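Local coordinates for 4-oxalmesaconate hydratase (Pseudomonas putida, PDB 5CGZ), which catalyses, with one zinc ion per subunit, the hydration of oxalomesaconic acid enol to 4-carboxy-4-hydroxy-2-oxoadipic acid, the third step of gallate degradation, at residues Ala4-Ala9 and Met32-Leu37; Ala71-Ala76 and Tyr183-Cys188; Glu108-His113 and Gly150-Tyr155; Pro169-Asp174 and Leu228-Pro233. All coordinates share one frame; numbering follows the deposited sequence.

Contact 1: residues Ala4-Ala9 and Met32-Leu37; sequences ALVVSA and MHVVCL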
loop_
_atom_site.group_PDB
_atom_site.type_symbol
_atom_site.label_atom_id
_atom_site.label_comp_id
_atom_site.label_asym_id
_atom_site.label_seq_id
_atom_site.Cartn_x
_atom_site.Cartn_y
_atom_site.Cartn_z
ATOM N N ALA A 4 -9.752 -31.262 -2.068
ATOM C CA ALA A 4 -9.212 -29.952 -1.701
ATOM C C ALA A 4 -8.472 -30.071 -0.378
ATOM O O ALA A 4 -8.633 -31.055 0.354
ATOM C CB ALA A 4 -10.328 -28.884 -1.618
ATOM N N LEU A 5 -7.664 -29.062 -0.075
ATOM C CA LEU A 5 -6.693 -29.144 1.002
ATOM C C LEU A 5 -6.778 -27.942 1.937
ATOM O O LEU A 5 -6.907 -26.793 1.491
ATOM C CB LEU A 5 -5.277 -29.246 0.415
ATOM C CG LEU A 5 -4.120 -29.248 1.417
ATOM C CD1 LEU A 5 -4.147 -30.537 2.249
ATOM C CD2 LEU A 5 -2.776 -29.080 0.704
ATOM N N VAL A 6 -6.693 -28.209 3.232
ATOM C CA VAL A 6 -6.613 -27.145 4.221
ATOM C C VAL A 6 -5.310 -27.311 4.996
ATOM O O VAL A 6 -5.035 -28.390 5.519
ATOM C CB VAL A 6 -7.824 -27.168 5.180
ATOM C CG1 VAL A 6 -7.698 -26.081 6.255
ATOM C CG2 VAL A 6 -9.108 -27.009 4.389
ATOM N N VAL A 7 -4.489 -26.265 5.036
ATOM C CA VAL A 7 -3.258 -26.303 5.830
ATOM C C VAL A 7 -3.381 -25.412 7.068
ATOM O O VAL A 7 -3.386 -24.181 6.976
ATOM C CB VAL A 7 -2.042 -25.876 5.014
ATOM C CG1 VAL A 7 -0.772 -26.009 5.853
ATOM C CG2 VAL A 7 -1.940 -26.729 3.759
ATOM N N SER A 8 -3.478 -26.068 8.218
ATOM C CA SER A 8 -3.761 -25.439 9.501
ATOM C C SER A 8 -2.489 -25.389 10.358
ATOM O O SER A 8 -1.865 -26.427 10.582
ATOM C CB SER A 8 -4.875 -26.238 10.194
ATOM O OG SER A 8 -5.288 -25.658 11.406
ATOM N N ALA A 9 -2.077 -24.208 10.821
ATOM C CA ALA A 9 -0.841 -24.126 11.617
ATOM C C ALA A 9 -0.964 -24.912 12.927
ATOM O O ALA A 9 -0.068 -25.665 13.315
ATOM C CB ALA A 9 -0.484 -22.680 11.920
ATOM N N MET A 32 -12.266 -33.722 1.242
ATOM C CA MET A 32 -11.575 -32.649 1.934
ATOM C C MET A 32 -10.506 -33.226 2.846
ATOM O O MET A 32 -10.799 -34.074 3.682
ATOM C CB MET A 32 -12.566 -31.803 2.735
ATOM C CG MET A 32 -13.619 -31.091 1.870
ATOM S SD MET A 32 -12.889 -29.972 0.645
ATOM C CE MET A 32 -11.897 -28.914 1.714
ATOM N N HIS A 33 -9.268 -32.769 2.677
ATOM C CA HIS A 33 -8.169 -33.204 3.540
ATOM C C HIS A 33 -7.557 -32.039 4.313
ATOM O O HIS A 33 -7.275 -30.981 3.744
ATOM C CB HIS A 33 -7.075 -33.896 2.722
ATOM C CG HIS A 33 -5.992 -34.491 3.568
ATOM N ND1 HIS A 33 -6.237 -35.470 4.513
ATOM C CD2 HIS A 33 -4.662 -34.234 3.632
ATOM C CE1 HIS A 33 -5.105 -35.793 5.114
ATOM N NE2 HIS A 33 -4.132 -35.057 4.598
ATOM N N VAL A 34 -7.328 -32.252 5.602
ATOM C CA VAL A 34 -6.732 -31.246 6.467
ATOM C C VAL A 34 -5.357 -31.697 6.956
ATOM O O VAL A 34 -5.207 -32.806 7.482
ATOM C CB VAL A 34 -7.634 -30.954 7.683
ATOM C CG1 VAL A 34 -6.974 -29.960 8.641
ATOM C CG2 VAL A 34 -8.977 -30.426 7.220
ATOM N N VAL A 35 -4.354 -30.845 6.765
ATOM C CA VAL A 35 -3.070 -31.023 7.431
ATOM C C VAL A 35 -2.962 -30.037 8.598
ATOM O O VAL A 35 -3.036 -28.822 8.393
ATOM C CB VAL A 35 -1.875 -30.796 6.489
ATOM C CG1 VAL A 35 -0.570 -30.824 7.282
ATOM C CG2 VAL A 35 -1.848 -31.827 5.375
ATOM N N CYS A 36 -2.800 -30.563 9.812
ATOM C CA CYS A 36 -2.473 -29.752 10.983
ATOM C C CYS A 36 -0.981 -29.839 11.252
ATOM O O CYS A 36 -0.482 -30.891 11.646
ATOM C CB CYS A 36 -3.241 -30.220 12.213
ATOM S SG CYS A 36 -5.025 -30.136 12.063
ATOM N N LEU A 37 -0.265 -28.739 11.046
ATOM C CA LEU A 37 1.189 -28.779 11.153
ATOM C C LEU A 37 1.625 -29.020 12.597
ATOM O O LEU A 37 2.633 -29.687 12.848
ATOM C CB LEU A 37 1.807 -27.486 10.608
ATOM C CG LEU A 37 1.593 -27.237 9.107
ATOM C CD1 LEU A 37 2.049 -25.835 8.711
ATOM C CD2 LEU A 37 2.305 -28.288 8.266
#

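Contact 2: residues Ala71-Ala76 and Tyr183-Cys188; sequences AEILGA and YAAIQC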
loop_
_atom_site.group_PDB
_atom_site.type_symbol
_atom_site.label_atom_id
_atom_site.label_comp_id
_atom_site.label_asym_id
_atom_site.label_seq_id
_atom_site.Cartn_x
_atom_site.Cartn_y
_atom_site.Cartn_z
ATOM N N ALA A 71 -13.150 -33.043 12.537
ATOM C CA ALA A 71 -12.997 -33.473 11.150
ATOM C C ALA A 71 -14.104 -34.438 10.736
ATOM O O ALA A 71 -14.620 -34.357 9.622
ATOM C CB ALA A 71 -11.629 -34.114 10.935
ATOM N N GLU A 72 -14.454 -35.349 11.644
ATOM C CA GLU A 72 -15.492 -36.349 11.395
ATOM C C GLU A 72 -16.828 -35.660 11.144
ATOM O O GLU A 72 -17.532 -35.967 10.186
ATOM C CB GLU A 72 -15.597 -37.324 12.581
ATOM C CG GLU A 72 -16.345 -38.633 12.296
ATOM C CD GLU A 72 -17.819 -38.594 12.689
ATOM O OE1 GLU A 72 -18.228 -37.665 13.422
ATOM O OE2 GLU A 72 -18.570 -39.499 12.262
ATOM N N ILE A 73 -17.158 -34.713 12.013
ATOM C CA ILE A 73 -18.385 -33.925 11.886
ATOM C C ILE A 73 -18.436 -33.132 10.574
ATOM O O ILE A 73 -19.474 -33.076 9.911
ATOM C CB ILE A 73 -18.538 -32.940 13.062
ATOM C CG1 ILE A 73 -18.810 -33.702 14.362
ATOM C CG2 ILE A 73 -19.625 -31.905 12.762
ATOM C CD1 ILE A 73 -18.762 -32.848 15.608
ATOM N N LEU A 74 -17.308 -32.531 10.195
ATOM C CA LEU A 74 -17.262 -31.689 9.003
ATOM C C LEU A 74 -17.226 -32.521 7.718
ATOM O O LEU A 74 -17.640 -32.051 6.659
ATOM C CB LEU A 74 -16.050 -30.754 9.064
ATOM C CG LEU A 74 -16.050 -29.757 10.233
ATOM C CD1 LEU A 74 -14.694 -29.056 10.332
ATOM C CD2 LEU A 74 -17.194 -28.736 10.101
ATOM N N GLY A 75 -16.740 -33.756 7.813
ATOM C CA GLY A 75 -16.618 -34.614 6.644
ATOM C C GLY A 75 -15.254 -34.518 5.969
ATOM O O GLY A 75 -15.151 -34.599 4.748
ATOM N N ALA A 76 -14.199 -34.344 6.760
ATOM C CA ALA A 76 -12.844 -34.266 6.216
ATOM C C ALA A 76 -11.961 -35.343 6.804
ATOM O O ALA A 76 -12.226 -35.834 7.899
ATOM C CB ALA A 76 -12.230 -32.906 6.499
ATOM N N TYR A 183 -20.850 -25.383 13.557
ATOM C CA TYR A 183 -21.024 -25.089 14.975
ATOM C C TYR A 183 -20.847 -26.337 15.850
ATOM O O TYR A 183 -20.305 -26.260 16.957
ATOM C CB TYR A 183 -22.393 -24.459 15.240
ATOM C CG TYR A 183 -22.516 -23.994 16.670
ATOM C CD1 TYR A 183 -21.737 -22.940 17.142
ATOM C CD2 TYR A 183 -23.375 -24.631 17.562
ATOM C CE1 TYR A 183 -21.826 -22.516 18.457
ATOM C CE2 TYR A 183 -23.468 -24.214 18.885
ATOM C CZ TYR A 183 -22.689 -23.161 19.323
ATOM O OH TYR A 183 -22.776 -22.745 20.625
ATOM N N ALA A 184 -21.305 -27.485 15.360
ATOM C CA ALA A 184 -21.077 -28.736 16.082
ATOM C C ALA A 184 -19.584 -29.040 16.155
ATOM O O ALA A 184 -19.086 -29.497 17.183
ATOM C CB ALA A 184 -21.831 -29.888 15.424
ATOM N N ALA A 185 -18.859 -28.773 15.072
ATOM C CA ALA A 185 -17.407 -28.951 15.099
ATOM C C ALA A 185 -16.776 -27.974 16.093
ATOM O O ALA A 185 -15.864 -28.324 16.843
ATOM C CB ALA A 185 -16.814 -28.756 13.709
ATOM N N ILE A 186 -17.270 -26.741 16.089
ATOM C CA ILE A 186 -16.791 -25.721 17.016
ATOM C C ILE A 186 -16.936 -26.183 18.471
ATOM O O ILE A 186 -16.054 -25.954 19.305
ATOM C CB ILE A 186 -17.544 -24.386 16.785
ATOM C CG1 ILE A 186 -16.843 -23.577 15.687
ATOM C CG2 ILE A 186 -17.637 -23.565 18.061
ATOM C CD1 ILE A 186 -17.538 -22.274 15.371
ATOM N N GLN A 187 -18.044 -26.858 18.767
ATOM C CA GLN A 187 -18.296 -27.332 20.124
ATOM C C GLN A 187 -17.346 -28.451 20.564
ATOM O O GLN A 187 -17.257 -28.754 21.747
ATOM C CB GLN A 187 -19.748 -27.788 20.255
ATOM C CG GLN A 187 -20.717 -26.616 20.296
ATOM C CD GLN A 187 -22.150 -27.038 20.511
ATOM O OE1 GLN A 187 -22.798 -26.581 21.448
ATOM N NE2 GLN A 187 -22.661 -27.893 19.634
ATOM N N CYS A 188 -16.625 -29.052 19.622
ATOM C CA CYS A 188 -15.568 -29.993 19.981
ATOM C C CYS A 188 -14.368 -29.286 20.607
ATOM O O CYS A 188 -13.536 -29.924 21.241
ATOM C CB CYS A 188 -15.098 -30.788 18.763
ATOM S SG CYS A 188 -16.338 -31.848 18.048
#

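Contact 3: residues Glu108-His113 and Gly150-Tyr155; sequences EFVLSH and GAPPVY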
loop_
_atom_site.group_PDB
_atom_site.type_symbol
_atom_site.label_atom_id
_atom_site.label_comp_id
_atom_site.label_asym_id
_atom_site.label_seq_id
_atom_site.Cartn_x
_atom_site.Cartn_y
_atom_site.Cartn_z
ATOM N N GLU A 108 -8.139 -29.225 -5.574
ATOM C CA GLU A 108 -8.654 -28.218 -6.498
ATOM C C GLU A 108 -8.453 -26.815 -5.958
ATOM O O GLU A 108 -8.438 -25.846 -6.719
ATOM C CB GLU A 108 -10.140 -28.429 -6.775
ATOM C CG GLU A 108 -10.444 -29.588 -7.714
ATOM C CD GLU A 108 -11.928 -29.677 -8.034
ATOM O OE1 GLU A 108 -12.663 -28.667 -7.844
ATOM O OE2 GLU A 108 -12.363 -30.759 -8.470
ATOM N N PHE A 109 -8.338 -26.707 -4.638
ATOM C CA PHE A 109 -8.034 -25.424 -4.012
ATOM C C PHE A 109 -7.423 -25.669 -2.643
ATOM O O PHE A 109 -7.503 -26.782 -2.107
ATOM C CB PHE A 109 -9.290 -24.532 -3.917
ATOM C CG PHE A 109 -10.384 -25.076 -3.018
ATOM C CD1 PHE A 109 -10.385 -24.800 -1.656
ATOM C CD2 PHE A 109 -11.426 -25.829 -3.545
ATOM C CE1 PHE A 109 -11.397 -25.283 -0.827
ATOM C CE2 PHE A 109 -12.443 -26.315 -2.728
ATOM C CZ PHE A 109 -12.427 -26.045 -1.365
ATOM N N VAL A 110 -6.791 -24.634 -2.098
ATOM C CA VAL A 110 -6.117 -24.724 -0.808
ATOM C C VAL A 110 -6.549 -23.585 0.114
ATOM O O VAL A 110 -6.640 -22.432 -0.311
ATOM C CB VAL A 110 -4.589 -24.678 -0.975
ATOM C CG1 VAL A 110 -3.897 -24.972 0.356
ATOM C CG2 VAL A 110 -4.150 -25.661 -2.045
ATOM N N LEU A 111 -6.817 -23.906 1.377
ATOM C CA LEU A 111 -7.106 -22.878 2.376
ATOM C C LEU A 111 -5.996 -22.857 3.421
ATOM O O LEU A 111 -5.583 -23.913 3.912
ATOM C CB LEU A 111 -8.453 -23.139 3.057
ATOM C CG LEU A 111 -9.663 -23.420 2.171
ATOM C CD1 LEU A 111 -10.915 -23.503 3.021
ATOM C CD2 LEU A 111 -9.798 -22.329 1.121
ATOM N N SER A 112 -5.497 -21.671 3.758
ATOM C CA SER A 112 -4.541 -21.562 4.856
ATOM C C SER A 112 -4.615 -20.158 5.466
ATOM O O SER A 112 -5.593 -19.436 5.235
ATOM C CB SER A 112 -3.120 -21.903 4.384
ATOM O OG SER A 112 -2.265 -22.157 5.493
ATOM N N HIS A 113 -3.590 -19.774 6.230
ATOM C CA HIS A 113 -3.618 -18.527 7.018
ATOM C C HIS A 113 -3.220 -17.277 6.228
ATOM O O HIS A 113 -2.630 -17.373 5.158
ATOM C CB HIS A 113 -2.683 -18.642 8.230
ATOM C CG HIS A 113 -3.052 -19.732 9.187
ATOM N ND1 HIS A 113 -3.796 -19.503 10.330
ATOM C CD2 HIS A 113 -2.766 -21.053 9.194
ATOM C CE1 HIS A 113 -3.957 -20.634 10.986
ATOM N NE2 HIS A 113 -3.338 -21.595 10.319
ATOM N N GLY A 150 -1.436 -29.036 -10.656
ATOM C CA GLY A 150 -1.737 -27.936 -11.567
ATOM C C GLY A 150 -1.598 -26.586 -10.868
ATOM O O GLY A 150 -0.559 -26.299 -10.270
ATOM N N ALA A 151 -2.646 -25.766 -10.923
ATOM C CA ALA A 151 -2.621 -24.452 -10.279
ATOM C C ALA A 151 -3.871 -24.227 -9.440
ATOM O O ALA A 151 -4.669 -23.349 -9.746
ATOM C CB ALA A 151 -2.478 -23.340 -11.329
ATOM N N PRO A 152 -4.053 -25.031 -8.382
ATOM C CA PRO A 152 -5.239 -24.829 -7.541
ATOM C C PRO A 152 -5.199 -23.457 -6.883
ATOM O O PRO A 152 -4.146 -23.060 -6.388
ATOM C CB PRO A 152 -5.137 -25.949 -6.491
ATOM C CG PRO A 152 -3.655 -26.287 -6.448
ATOM C CD PRO A 152 -3.165 -26.089 -7.862
ATOM N N PRO A 153 -6.319 -22.731 -6.912
ATOM C CA PRO A 153 -6.419 -21.468 -6.172
ATOM C C PRO A 153 -6.031 -21.651 -4.705
ATOM O O PRO A 153 -6.283 -22.700 -4.110
ATOM C CB PRO A 153 -7.901 -21.091 -6.310
ATOM C CG PRO A 153 -8.325 -21.728 -7.617
ATOM C CD PRO A 153 -7.531 -23.026 -7.703
ATOM N N VAL A 154 -5.387 -20.639 -4.140
ATOM C CA VAL A 154 -5.036 -20.639 -2.729
ATOM C C VAL A 154 -5.750 -19.455 -2.062
ATOM O O VAL A 154 -5.795 -18.362 -2.623
ATOM C CB VAL A 154 -3.514 -20.528 -2.525
ATOM C CG1 VAL A 154 -3.169 -20.481 -1.030
ATOM C CG2 VAL A 154 -2.785 -21.684 -3.219
ATOM N N TYR A 155 -6.317 -19.680 -0.883
ATOM C CA TYR A 155 -7.024 -18.629 -0.158
ATOM C C TYR A 155 -6.545 -18.546 1.273
ATOM O O TYR A 155 -6.273 -19.571 1.895
ATOM C CB TYR A 155 -8.535 -18.881 -0.126
ATOM C CG TYR A 155 -9.223 -19.064 -1.460
ATOM C CD1 TYR A 155 -9.300 -20.322 -2.053
ATOM C CD2 TYR A 155 -9.836 -17.991 -2.103
ATOM C CE1 TYR A 155 -9.947 -20.506 -3.265
ATOM C CE2 TYR A 155 -10.497 -18.163 -3.323
ATOM C CZ TYR A 155 -10.546 -19.430 -3.894
ATOM O OH TYR A 155 -11.198 -19.635 -5.093
#

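Contact 4: residues Pro169-Asp174 and Leu228-Pro233; sequences PDTFLD and LQSVFP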
loop_
_atom_site.group_PDB
_atom_site.type_symbol
_atom_site.label_atom_id
_atom_site.label_comp_id
_atom_site.label_asym_id
_atom_site.label_seq_id
_atom_site.Cartn_x
_atom_site.Cartn_y
_atom_site.Cartn_z
ATOM N N PRO A 169 -11.341 -9.754 2.766
ATOM C CA PRO A 169 -11.981 -10.851 2.025
ATOM C C PRO A 169 -12.393 -10.378 0.637
ATOM O O PRO A 169 -13.170 -9.439 0.554
ATOM C CB PRO A 169 -13.203 -11.196 2.887
ATOM C CG PRO A 169 -13.550 -9.892 3.590
ATOM C CD PRO A 169 -12.237 -9.124 3.756
ATOM N N ASP A 170 -11.858 -10.975 -0.425
ATOM C CA ASP A 170 -12.315 -10.650 -1.777
ATOM C C ASP A 170 -13.325 -11.710 -2.234
ATOM O O ASP A 170 -13.896 -11.627 -3.326
ATOM C CB ASP A 170 -11.137 -10.554 -2.760
ATOM C CG ASP A 170 -10.290 -11.834 -2.802
ATOM O OD1 ASP A 170 -10.850 -12.942 -2.885
ATOM O OD2 ASP A 170 -9.057 -11.734 -2.746
ATOM N N THR A 171 -13.548 -12.701 -1.378
ATOM C CA THR A 171 -14.452 -13.808 -1.696
ATOM C C THR A 171 -15.260 -14.178 -0.457
ATOM O O THR A 171 -14.688 -14.424 0.598
ATOM C CB THR A 171 -13.667 -15.047 -2.197
ATOM O OG1 THR A 171 -12.913 -14.697 -3.362
ATOM C CG2 THR A 171 -14.604 -16.221 -2.543
ATOM N N PHE A 172 -16.587 -14.185 -0.570
ATOM C CA PHE A 172 -17.434 -14.701 0.507
ATOM C C PHE A 172 -18.044 -16.033 0.112
ATOM O O PHE A 172 -18.686 -16.156 -0.939
ATOM C CB PHE A 172 -18.561 -13.724 0.876
ATOM C CG PHE A 172 -18.093 -12.512 1.624
ATOM C CD1 PHE A 172 -17.570 -12.634 2.902
ATOM C CD2 PHE A 172 -18.194 -11.249 1.058
ATOM C CE1 PHE A 172 -17.133 -11.512 3.604
ATOM C CE2 PHE A 172 -17.771 -10.123 1.750
ATOM C CZ PHE A 172 -17.232 -10.257 3.026
ATOM N N LEU A 173 -17.841 -17.022 0.969
ATOM C CA LEU A 173 -18.422 -18.340 0.780
ATOM C C LEU A 173 -19.680 -18.444 1.634
ATOM O O LEU A 173 -19.607 -18.319 2.853
ATOM C CB LEU A 173 -17.424 -19.436 1.161
ATOM C CG LEU A 173 -17.846 -20.878 0.879
ATOM C CD1 LEU A 173 -17.878 -21.141 -0.636
ATOM C CD2 LEU A 173 -16.916 -21.866 1.596
ATOM N N ASP A 174 -20.824 -18.659 0.994
ATOM C CA ASP A 174 -22.082 -18.802 1.723
ATOM C C ASP A 174 -22.135 -20.173 2.372
ATOM O O ASP A 174 -22.279 -21.183 1.686
ATOM C CB ASP A 174 -23.279 -18.604 0.789
ATOM C CG ASP A 174 -24.612 -18.656 1.523
ATOM O OD1 ASP A 174 -24.620 -18.878 2.755
ATOM O OD2 ASP A 174 -25.658 -18.484 0.858
ATOM N N LEU A 228 -12.740 -15.036 2.502
ATOM C CA LEU A 228 -11.459 -15.556 2.020
ATOM C C LEU A 228 -10.706 -14.479 1.245
ATOM O O LEU A 228 -11.321 -13.676 0.534
ATOM C CB LEU A 228 -11.659 -16.769 1.103
ATOM C CG LEU A 228 -12.182 -18.130 1.588
ATOM C CD1 LEU A 228 -11.310 -18.694 2.685
ATOM C CD2 LEU A 228 -13.629 -18.052 2.024
ATOM N N GLN A 229 -9.381 -14.471 1.355
ATOM C CA GLN A 229 -8.574 -13.632 0.475
ATOM C C GLN A 229 -7.776 -14.498 -0.491
ATOM O O GLN A 229 -6.955 -15.311 -0.079
ATOM C CB GLN A 229 -7.627 -12.720 1.266
ATOM C CG GLN A 229 -6.827 -11.797 0.343
ATOM C CD GLN A 229 -6.317 -10.521 1.020
ATOM O OE1 GLN A 229 -6.031 -10.505 2.213
ATOM N NE2 GLN A 229 -6.205 -9.442 0.242
ATOM N N SER A 230 -8.020 -14.292 -1.778
ATOM C CA SER A 230 -7.392 -15.061 -2.847
ATOM C C SER A 230 -5.950 -14.686 -3.068
ATOM O O SER A 230 -5.609 -13.512 -3.087
ATOM C CB SER A 230 -8.143 -14.851 -4.165
ATOM O OG SER A 230 -9.528 -15.044 -3.970
ATOM N N VAL A 231 -5.110 -15.685 -3.285
ATOM C CA VAL A 231 -3.719 -15.421 -3.622
ATOM C C VAL A 231 -3.542 -15.148 -5.117
ATOM O O VAL A 231 -2.776 -14.275 -5.499
ATOM C CB VAL A 231 -2.817 -16.596 -3.208
ATOM C CG1 VAL A 231 -1.397 -16.376 -3.708
ATOM C CG2 VAL A 231 -2.847 -16.764 -1.683
ATOM N N PHE A 232 -4.267 -15.881 -5.960
ATOM C CA PHE A 232 -4.072 -15.792 -7.403
ATOM C C PHE A 232 -5.301 -15.245 -8.120
ATOM O O PHE A 232 -6.427 -15.396 -7.639
ATOM C CB PHE A 232 -3.722 -17.169 -7.991
ATOM C CG PHE A 232 -2.506 -17.789 -7.378
ATOM C CD1 PHE A 232 -1.239 -17.346 -7.730
ATOM C CD2 PHE A 232 -2.631 -18.802 -6.437
ATOM C CE1 PHE A 232 -0.107 -17.903 -7.156
ATOM C CE2 PHE A 232 -1.503 -19.371 -5.847
ATOM C CZ PHE A 232 -0.242 -18.921 -6.201
ATOM N N PRO A 233 -5.085 -14.633 -9.293
ATOM C CA PRO A 233 -6.198 -14.219 -10.150
ATOM C C PRO A 233 -7.016 -15.432 -10.589
ATOM O O PRO A 233 -6.445 -16.466 -10.935
ATOM C CB PRO A 233 -5.498 -13.566 -11.346
ATOM C CG PRO A 233 -4.131 -14.225 -11.381
ATOM C CD PRO A 233 -3.770 -14.418 -9.935
HETATM O O HOH W 1 -7.092 -9.904 -3.013
#

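Contact 1: residues Ala4-Ala9 and Met32-Leu37
V6 of strand 3-8 lies beside V34 of strand 31-36, the parallel pair of a beta-alpha-beta unit that opens the Rossmann-like fold, with helix 13-27 as its connection. V6 is gripped through both backbone polar atoms: its N donates to H33 O (2.9 Å) and its O accepts from V35 N (2.8 Å). Its CB meets V34 CG2 at 4.0 Å on the face covered by helix 13-27. V6 and A4 give up the most surface to the contact, in nearly equal amounts; M32 curls over A4. Bends at chi2 (-59°) and chi3 (-56°) bring M32 SD to 3.6 Å and M32 CE to 3.7 Å from A4 CB, so that the thioether sulfur and its methyl both rest on the A4 methyl, with CE also touching V6 CG2. At the C-terminal end of the pair, L37 N donates to S8 O (2.8 Å). Here the chain enters the metal site: S8 OG is hydrogen-bonded to H10 O, and H10 binds the zinc ion together with D13, E44 and H123. L37 points toward residues 4-9, with A126 and L129 of helix 122-138 packed against it. Its branch CD1 ends 4.0 Å from V7 CG1.

Contact 2: residues Ala71-Ala76 and Tyr183-Cys188
I73 and L74, in the last turn of helix 56-74, meet A185 in helix 179-186 where the first helix closes in a Schellman motif. The contact is apolar and partly buried, and each of the two large side chains presents different branches to the small residues opposite. I73 points toward residues 183-188 and divides its reach. Its CG2, anti to the backbone N, rests 4.0 Å from A184 CB, whereas CD1, carried outward by an extended chi2 of 171°, lies 3.6 Å from C188 SG and 3.7 Å from A184 O. L74 leaves the helix to one side of residues 183-188, yet its isobutyl end reaches A185: CD2 stands 3.6 Å from A185 CB, with CG and CD1 also close. The methyl of A185 packs against both, and the small alanine side chains are consistent with the close backbone approach, 6.0 Å between I73 CA and A185 CA. L74 also touches F14 and I22 of helix 13-27, and I186 touches its W16, so both segments pack on it. Past L74 the helix ends at G75, the C-prime residue with phi of 92°. A71 O accepts both G75 N and A76 N at 2.9 Å, the two donors coming from opposite faces of its carbonyl plane.

Contact 3: residues Glu108-His113 and Gly150-Tyr155
V110 and V154 form a parallel pair at the centre of the sheet, where strand 110-112 meets strand 154-157. The approach to it is made by P152 and P153, which have no N-H to give. Instead their rings close on one carbonyl: P152 CB is 3.3 Å and P153 CD 3.1 Å from E108 O. The regular bonding starts one step later, with V110 N donating to P153 O at 2.8 Å. V110 O then takes Y155 N, also at 2.8 Å, and S112 N reaches Y155 O at 2.9 Å.

Y155 has more surface buried here than any other residue of the contact. Its chi1 of -55° sets CG anti to the carbonyl carbon; the ring beyond has F109 CB and V110 O at its edge, F109 CB 4.1 Å from Y155 CE1. L111 comes in at a slant, its CD2 3.8 Å from Y155 CD1. The phenol oxygen looks elsewhere, hydrogen-bonding L239 O of a second subunit, so that the same ring serves both the sheet and the hexamer. On the other face V110 CB packs 4.2 Å from V154 CG2, close to helix 122-138, whose R134 touches V154. S112 OG bonds back to V7 O, and the next residue, H113, stacks on the zinc ligand H123. Strand 110-112, helix 122-138 and strand 154-157 follow each other as strand, helix and parallel neighbouring strand, the beta-alpha-beta crossover of a Rossmann-like fold.

Contact 4: residues Pro169-Asp174 and Leu228-Pro233
D170, which with T171 makes up a classic beta bulge facing L228 of the antiparallel strand 225-230, grips S230 with its carboxylate. From D170 CB, a chi1 of 56° places CG between the backbone N and the carbonyl carbon, a crowded position that brings CG within 3.5 Å of S230 N. Beyond it the carboxylate divides its work. OD1 accepts the hydroxyl of S230 OG at 2.7 Å on its syn side, 22° out of the carboxylate plane, and also T171 OG1 at 2.8 Å; the backbone N of S230 adds a weak bond. OD2 takes S230 N at 2.9 Å, likewise from the syn side, and receives a water at 2.7 Å that is weakly held by Q229 NE2; the amide oxygen of Q229, OE1, is bonded to R168 N. With so many donors around it, the group is probably stabilised as a carboxylate.

The bulge itself is closed by the backbone. L228 O accepts T171 N at 3.1 Å and, weakly, D170 N, while L228 N donates to T171 O at 2.8 Å. L228 has the largest buried surface of the contact, and its CD2 lies 4.1 Å from L173 CB.

Strand 171-174 is an outermost strand of the sheet within the chain, but T171, F172 and L173 pair in parallel with a strand of a second subunit, so the sheet continues across the interface. L173 packs on helix 13-27 and F172 on helix 193-212. Strand 225-230, on its side away from strand 171-174, adjoins strand 154-157, where Y155 touches L228 and S230.

How the contacts relate
Contacts 1, 3 and 4 are successive parts of one mixed sheet, whereas contact 2 joins two helices outside it. Contacts 1 and 3 are buried parallel pairs whose strands 3-8 and 110-112 are hydrogen-bonded neighbours, and they rest on backbone bonds with aliphatic or aromatic cover; both lead toward the zinc site. Contact 4, partly buried and antiparallel, lies away from that site and adds a carboxylate network. It touches contact 3 through V154 and Y155, and both reach a second subunit. Contact 2, also partly buried but purely apolar, meets contact 1 where A76 packs on M32 and V34, and its centre is about 23 Å from that of contact 4.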